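Local coordinates for N-formylglutamate amidohydrolase (Ralstonia eutropha, PDB 2Q7S), which binds a zinc ion and probably hydrolyses the amide bond of N-formylglutamate or a related substrate, at residues L210-L215 with V222-P227; R216-T221 with Q272-L277. All coordinates share one frame; numbering follows the deposited sequence. Where two conformers were deposited one is given.

Contact 1. Residues L210-L215 with V222-P227; sequences LVEREL and VARNDP
Arg224 holds both carboxylate oxygens of Glu212, through NE and NH2. Arg224 NE reaches OE2 of Glu212 at 2.9 Å in a nearly straight bond (N-H...O 169°), and Arg224 NH2 reaches OE1 of Glu212 at 3.0 Å. Both acceptors lie close to the guanidinium plane, yet the nitrogens approach from above the carboxylate, the carboxylate plane being turned 49° from that of the guanidinium. Asp209, one turn earlier on the helix, forms a second salt bridge with NH2 of Arg224, so two acidic groups hold this charge. Strand 193-196, helix 205-217 and strand 222-224 form a beta-alpha-beta unit, in which residues 210-215 of the helix run nearly antiparallel to edge strand 222-224 (159°). Next to the ion pair, Val222 turns its two methyl groups to different helix residues. Val222 CG1, anti to the backbone N, lies 4.0 Å from CG of Glu212, against the aliphatic part of that side chain, while Val222 CG2 packs on CB of Leu215 at 3.6 Å. Val222 also touches Leu195, and Leu215 touches Phe193, both on the neighbouring strand 193-196.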
loop_
_atom_site.group_PDB
_atom_site.type_symbol
_atom_site.label_atom_id
_atom_site.label_comp_id
_atom_site.label_asym_id
_atom_site.label_seq_id
_atom_site.Cartn_x
_atom_site.Cartn_y
_atom_site.Cartn_z
ATOM N N LEU A 210 12.763 15.014 3.208
ATOM C CA LEU A 210 13.078 14.982 1.765
ATOM C C LEU A 210 11.812 14.851 0.935
ATOM O O LEU A 210 11.549 15.680 0.084
ATOM C CB LEU A 210 14.064 13.844 1.427
ATOM C CG LEU A 210 14.667 13.728 0.008
ATOM C CD1 LEU A 210 15.001 15.091 -0.632
ATOM C CD2 LEU A 210 15.924 12.910 0.081
ATOM N N VAL A 211 11.014 13.828 1.199
ATOM C CA VAL A 211 9.831 13.565 0.372
ATOM C C VAL A 211 8.839 14.735 0.453
ATOM O O VAL A 211 8.337 15.221 -0.569
ATOM C CB VAL A 211 9.138 12.217 0.759
ATOM C CG1 VAL A 211 7.791 12.086 0.064
ATOM C CG2 VAL A 211 10.070 11.002 0.447
ATOM N N GLU A 212 8.581 15.198 1.669
ATOM C CA GLU A 212 7.682 16.332 1.868
ATOM C C GLU A 212 8.125 17.582 1.070
ATOM O O GLU A 212 7.337 18.225 0.420
ATOM C CB GLU A 212 7.625 16.652 3.369
ATOM C CG GLU A 212 6.786 17.853 3.746
ATOM C CD GLU A 212 6.802 18.058 5.255
ATOM O OE1 GLU A 212 7.822 18.586 5.723
ATOM O OE2 GLU A 212 5.844 17.643 5.961
ATOM N N ARG A 213 9.390 17.947 1.218
ATOM C CA ARG A 213 9.972 19.140 0.597
ATOM C C ARG A 213 9.953 19.029 -0.927
ATOM O O ARG A 213 9.537 19.950 -1.622
ATOM C CB ARG A 213 11.409 19.329 1.097
ATOM C CG ARG A 213 12.213 20.440 0.399
ATOM C CD ARG A 213 13.544 20.699 1.102
ATOM N NE ARG A 213 14.436 19.521 1.147
ATOM C CZ ARG A 213 14.806 18.845 2.252
ATOM N NH1 ARG A 213 14.383 19.200 3.480
ATOM N NH2 ARG A 213 15.621 17.791 2.136
ATOM N N GLU A 214 10.392 17.898 -1.451
ATOM C CA GLU A 214 10.396 17.692 -2.921
ATOM C C GLU A 214 8.975 17.797 -3.503
ATOM O O GLU A 214 8.771 18.472 -4.486
ATOM C CB GLU A 214 11.052 16.352 -3.277
ATOM C CG GLU A 214 12.569 16.338 -2.984
ATOM C CD GLU A 214 13.358 17.208 -3.958
ATOM O OE1 GLU A 214 12.977 17.222 -5.148
ATOM O OE2 GLU A 214 14.332 17.891 -3.529
ATOM N N LEU A 215 7.980 17.175 -2.853
ATOM C CA LEU A 215 6.597 17.245 -3.328
ATOM C C LEU A 215 5.971 18.615 -3.226
ATOM O O LEU A 215 5.319 19.048 -4.161
ATOM C CB LEU A 215 5.705 16.203 -2.595
ATOM C CG LEU A 215 6.012 14.769 -3.026
ATOM C CD1 LEU A 215 5.193 13.834 -2.270
ATOM C CD2 LEU A 215 5.829 14.526 -4.528
ATOM N N VAL A 222 1.113 18.366 1.112
ATOM C CA VAL A 222 1.592 17.175 1.825
ATOM C C VAL A 222 1.143 17.334 3.287
ATOM O O VAL A 222 1.283 18.417 3.853
ATOM C CB VAL A 222 3.141 16.987 1.720
ATOM C CG1 VAL A 222 3.618 15.716 2.446
ATOM C CG2 VAL A 222 3.606 16.979 0.258
ATOM N N ALA A 223 0.533 16.291 3.845
ATOM C CA ALA A 223 0.201 16.203 5.285
ATOM C C ALA A 223 0.922 14.979 5.831
ATOM O O ALA A 223 1.072 13.987 5.111
ATOM C CB ALA A 223 -1.347 16.041 5.517
ATOM N N ARG A 224 1.373 15.050 7.081
ATOM C CA ARG A 224 1.924 13.885 7.779
ATOM C C ARG A 224 0.840 13.361 8.699
ATOM O O ARG A 224 0.193 14.140 9.389
ATOM C CB ARG A 224 3.141 14.275 8.627
ATOM C CG ARG A 224 4.310 14.786 7.786
ATOM C CD ARG A 224 5.590 14.921 8.622
ATOM N NE ARG A 224 6.624 15.667 7.896
ATOM C CZ ARG A 224 7.919 15.608 8.175
ATOM N NH1 ARG A 224 8.365 14.830 9.156
ATOM N NH2 ARG A 224 8.783 16.292 7.438
ATOM N N ASN A 225 0.663 12.047 8.714
ATOM C CA ASN A 225 -0.135 11.355 9.758
ATOM C C ASN A 225 -1.570 11.836 9.913
ATOM O O ASN A 225 -2.157 11.766 11.006
ATOM C CB ASN A 225 0.633 11.367 11.080
ATOM C CG ASN A 225 1.960 10.630 10.954
ATOM O OD1 ASN A 225 1.970 9.430 10.753
ATOM N ND2 ASN A 225 3.069 11.358 10.988
ATOM N N ASP A 226 -2.154 12.230 8.790
ATOM C CA ASP A 226 -3.461 12.901 8.741
ATOM C C ASP A 226 -4.126 12.660 7.361
ATOM O O ASP A 226 -3.729 13.281 6.366
ATOM C CB ASP A 226 -3.259 14.386 8.971
ATOM C CG ASP A 226 -4.566 15.154 9.082
ATOM O OD1 ASP A 226 -5.644 14.524 8.978
ATOM O OD2 ASP A 226 -4.517 16.390 9.293
ATOM N N PRO A 227 -5.115 11.741 7.287
ATOM C CA PRO A 227 -5.689 10.887 8.330
ATOM C C PRO A 227 -4.994 9.514 8.466
ATOM O O PRO A 227 -5.377 8.754 9.334
ATOM C CB PRO A 227 -7.130 10.696 7.860
ATOM C CG PRO A 227 -6.989 10.700 6.340
ATOM C CD PRO A 227 -5.786 11.509 5.994
#

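Contact 2. Residues R216-T221 with Q272-L277; sequences REKGYT and QRDLTL
Lys218 and Asp274 bring the two backbones nearest, with 7.5 Å between their CA atoms, where helix 205-217 ends in a Schellman motif and the chain turns at Gly219, with positive phi (106°), past a turn of helix 267-289. Within this ending, Gly219 N bonds to Arg216 O at 3.2 Å and Tyr220 N bonds to Leu215 O. The turn brings the side chains of Lys218 and Tyr220 to Asp274. The phenol OH of Tyr220 donates to OD2 of Asp274 in a very short hydrogen bond of 2.5 Å. The carboxylate meets the ring at its edge, near the ring plane, and OD2 of Asp274 also lies 3.0 Å from the ring carbon CE2 of Tyr220. Ring and carboxylate planes stand 80° apart. The other oxygen, OD1 of Asp274, forms a salt bridge with NE of Arg273 on the same helix, at 3.3 Å, so the two oxygens of Asp274 have different partners. The aliphatic chain of Lys218 runs alongside Asp274, pointing the other way: CD of Lys218 lies 4.1 Å from CB of Asp274, and its CE lies 3.6 Å from the backbone O of Asp274. NZ of Lys218 remains 6.0 Å from OD1 of Asp274, too far for an ion pair, although the nearby negative charge may still attract it; NZ of Lys218 also makes a long, weak ion pair with OE1 of Glu214. The Tyr220 ring also meets that of Phe193, on strand 193-196, edge-to-face. Such a glycine-bearing Schellman ending is a common C-terminal helix cap; here it leads from the helix of a beta-alpha-beta unit towards the edge strand of the mixed sheet and rests against the C-terminal helix.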
loop_
_atom_site.group_PDB
_atom_site.type_symbol
_atom_site.label_atom_id
_atom_site.label_comp_id
_atom_site.label_asym_id
_atom_site.label_seq_id
_atom_site.Cartn_x
_atom_site.Cartn_y
_atom_site.Cartn_z
ATOM N N ARG A 216 6.156 19.311 -2.091
ATOM C CA ARG A 216 5.728 20.720 -1.976
ATOM C C ARG A 216 6.419 21.642 -2.974
ATOM O O ARG A 216 5.820 22.568 -3.468
ATOM C CB ARG A 216 5.938 21.251 -0.546
ATOM C CG ARG A 216 5.009 20.628 0.442
ATOM C CD ARG A 216 5.386 21.023 1.853
ATOM N NE ARG A 216 4.363 20.577 2.774
ATOM C CZ ARG A 216 4.453 20.667 4.103
ATOM N NH1 ARG A 216 5.553 21.121 4.693
ATOM N NH2 ARG A 216 3.452 20.239 4.853
ATOM N N GLU A 217 7.664 21.383 -3.303
ATOM C CA GLU A 217 8.334 22.205 -4.324
ATOM C C GLU A 217 7.720 22.045 -5.719
ATOM O O GLU A 217 7.778 22.958 -6.503
ATOM C CB GLU A 217 9.849 21.959 -4.309
ATOM C CG GLU A 217 10.472 22.547 -3.040
ATOM C CD GLU A 217 12.000 22.434 -2.943
ATOM O OE1 GLU A 217 12.632 21.936 -3.902
ATOM O OE2 GLU A 217 12.545 22.858 -1.884
ATOM N N LYS A 218 7.084 20.904 -5.988
ATOM C CA LYS A 218 6.469 20.607 -7.294
ATOM C C LYS A 218 4.999 21.050 -7.320
ATOM O O LYS A 218 4.307 20.904 -8.329
ATOM C CB LYS A 218 6.581 19.103 -7.606
ATOM C CG LYS A 218 8.023 18.597 -7.859
ATOM C CD LYS A 218 8.159 17.090 -7.597
ATOM C CE LYS A 218 9.476 16.431 -8.083
ATOM N NZ LYS A 218 10.717 17.195 -7.673
ATOM N N GLY A 219 4.525 21.564 -6.189
ATOM C CA GLY A 219 3.223 22.175 -6.103
ATOM C C GLY A 219 2.171 21.359 -5.396
ATOM O O GLY A 219 1.022 21.764 -5.360
ATOM N N TYR A 220 2.545 20.206 -4.856
ATOM C CA TYR A 220 1.574 19.307 -4.196
ATOM C C TYR A 220 1.456 19.711 -2.728
ATOM O O TYR A 220 2.384 20.243 -2.144
ATOM C CB TYR A 220 2.039 17.847 -4.323
ATOM C CG TYR A 220 2.142 17.360 -5.754
ATOM C CD1 TYR A 220 1.009 17.001 -6.461
ATOM C CD2 TYR A 220 3.365 17.336 -6.413
ATOM C CE1 TYR A 220 1.105 16.543 -7.759
ATOM C CE2 TYR A 220 3.476 16.915 -7.725
ATOM C CZ TYR A 220 2.338 16.528 -8.406
ATOM O OH TYR A 220 2.386 16.103 -9.722
ATOM N N THR A 221 0.306 19.481 -2.137
ATOM C CA THR A 221 0.130 19.632 -0.695
ATOM C C THR A 221 0.490 18.298 -0.067
ATOM O O THR A 221 0.300 17.227 -0.690
ATOM C CB THR A 221 -1.318 20.074 -0.355
ATOM O OG1 THR A 221 -2.242 19.131 -0.901
ATOM C CG2 THR A 221 -1.580 21.487 -0.968
ATOM N N GLN A 272 3.232 10.846 -12.656
ATOM C CA GLN A 272 4.219 9.782 -12.847
ATOM C C GLN A 272 5.605 10.405 -13.066
ATOM O O GLN A 272 6.589 9.944 -12.523
ATOM C CB GLN A 272 3.854 8.950 -14.082
ATOM C CG GLN A 272 4.695 7.687 -14.292
ATOM C CD GLN A 272 4.258 6.899 -15.524
ATOM O OE1 GLN A 272 4.212 7.431 -16.630
ATOM N NE2 GLN A 272 3.904 5.631 -15.326
ATOM N N ARG A 273 5.662 11.442 -13.877
ATOM C CA ARG A 273 6.922 12.171 -14.132
ATOM C C ARG A 273 7.477 12.757 -12.826
ATOM O O ARG A 273 8.604 12.505 -12.445
ATOM C CB ARG A 273 6.688 13.256 -15.180
ATOM C CG ARG A 273 7.889 14.197 -15.382
ATOM C CD ARG A 273 7.727 15.545 -14.620
ATOM N NE ARG A 273 6.651 16.488 -15.034
ATOM C CZ ARG A 273 5.959 16.528 -16.192
ATOM N NH1 ARG A 273 6.150 15.670 -17.205
ATOM N NH2 ARG A 273 5.029 17.473 -16.350
ATOM N N ASP A 274 6.642 13.475 -12.096
ATOM C CA ASP A 274 7.029 13.989 -10.776
ATOM C C ASP A 274 7.523 12.906 -9.810
ATOM O O ASP A 274 8.512 13.105 -9.089
ATOM C CB ASP A 274 5.891 14.789 -10.151
ATOM C CG ASP A 274 5.639 16.084 -10.869
ATOM O OD1 ASP A 274 6.428 16.459 -11.775
ATOM O OD2 ASP A 274 4.635 16.726 -10.535
ATOM N N LEU A 275 6.855 11.755 -9.791
ATOM C CA LEU A 275 7.292 10.648 -8.940
ATOM C C LEU A 275 8.570 9.968 -9.403
ATOM O O LEU A 275 9.301 9.457 -8.593
ATOM C CB LEU A 275 6.186 9.598 -8.759
ATOM C CG LEU A 275 4.945 10.006 -8.003
ATOM C CD1 LEU A 275 3.837 8.917 -8.039
ATOM C CD2 LEU A 275 5.351 10.374 -6.565
ATOM N N THR A 276 8.830 9.924 -10.724
ATOM C CA THR A 276 10.110 9.490 -11.233
ATOM C C THR A 276 11.253 10.363 -10.737
ATOM O O THR A 276 12.287 9.876 -10.292
ATOM C CB THR A 276 10.104 9.427 -12.760
ATOM O OG1 THR A 276 9.234 8.364 -13.160
ATOM C CG2 THR A 276 11.449 9.148 -13.258
ATOM N N LEU A 277 11.082 11.671 -10.875
ATOM C CA LEU A 277 12.051 12.631 -10.363
ATOM C C LEU A 277 12.181 12.551 -8.836
ATOM O O LEU A 277 13.294 12.668 -8.313
ATOM C CB LEU A 277 11.704 14.058 -10.812
ATOM C CG LEU A 277 12.099 14.590 -12.204
ATOM C CD1 LEU A 277 13.534 15.081 -12.282
ATOM C CD2 LEU A 277 11.846 13.605 -13.303
#

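In the fold
Both contacts use helix 205-217, and their centres lie about 11 Å apart on the same side of the chain's centre. Contact 1 is partly buried and local, joining the body of this helix to edge strand 222-224 within one beta-alpha-beta unit. Contact 2 lies at the surface and is more distant in sequence, tying the end of the helix to the C-terminal helix 267-289. The chemistry follows this placement: a two-pronged salt bridge next to a small apolar patch in the first, a single short phenol-carboxylate bond beside a lysine chain in the second. A probable hydrogen bond from Arg216 to the backbone O of Val222 connects them directly. Both lie away from the zinc site.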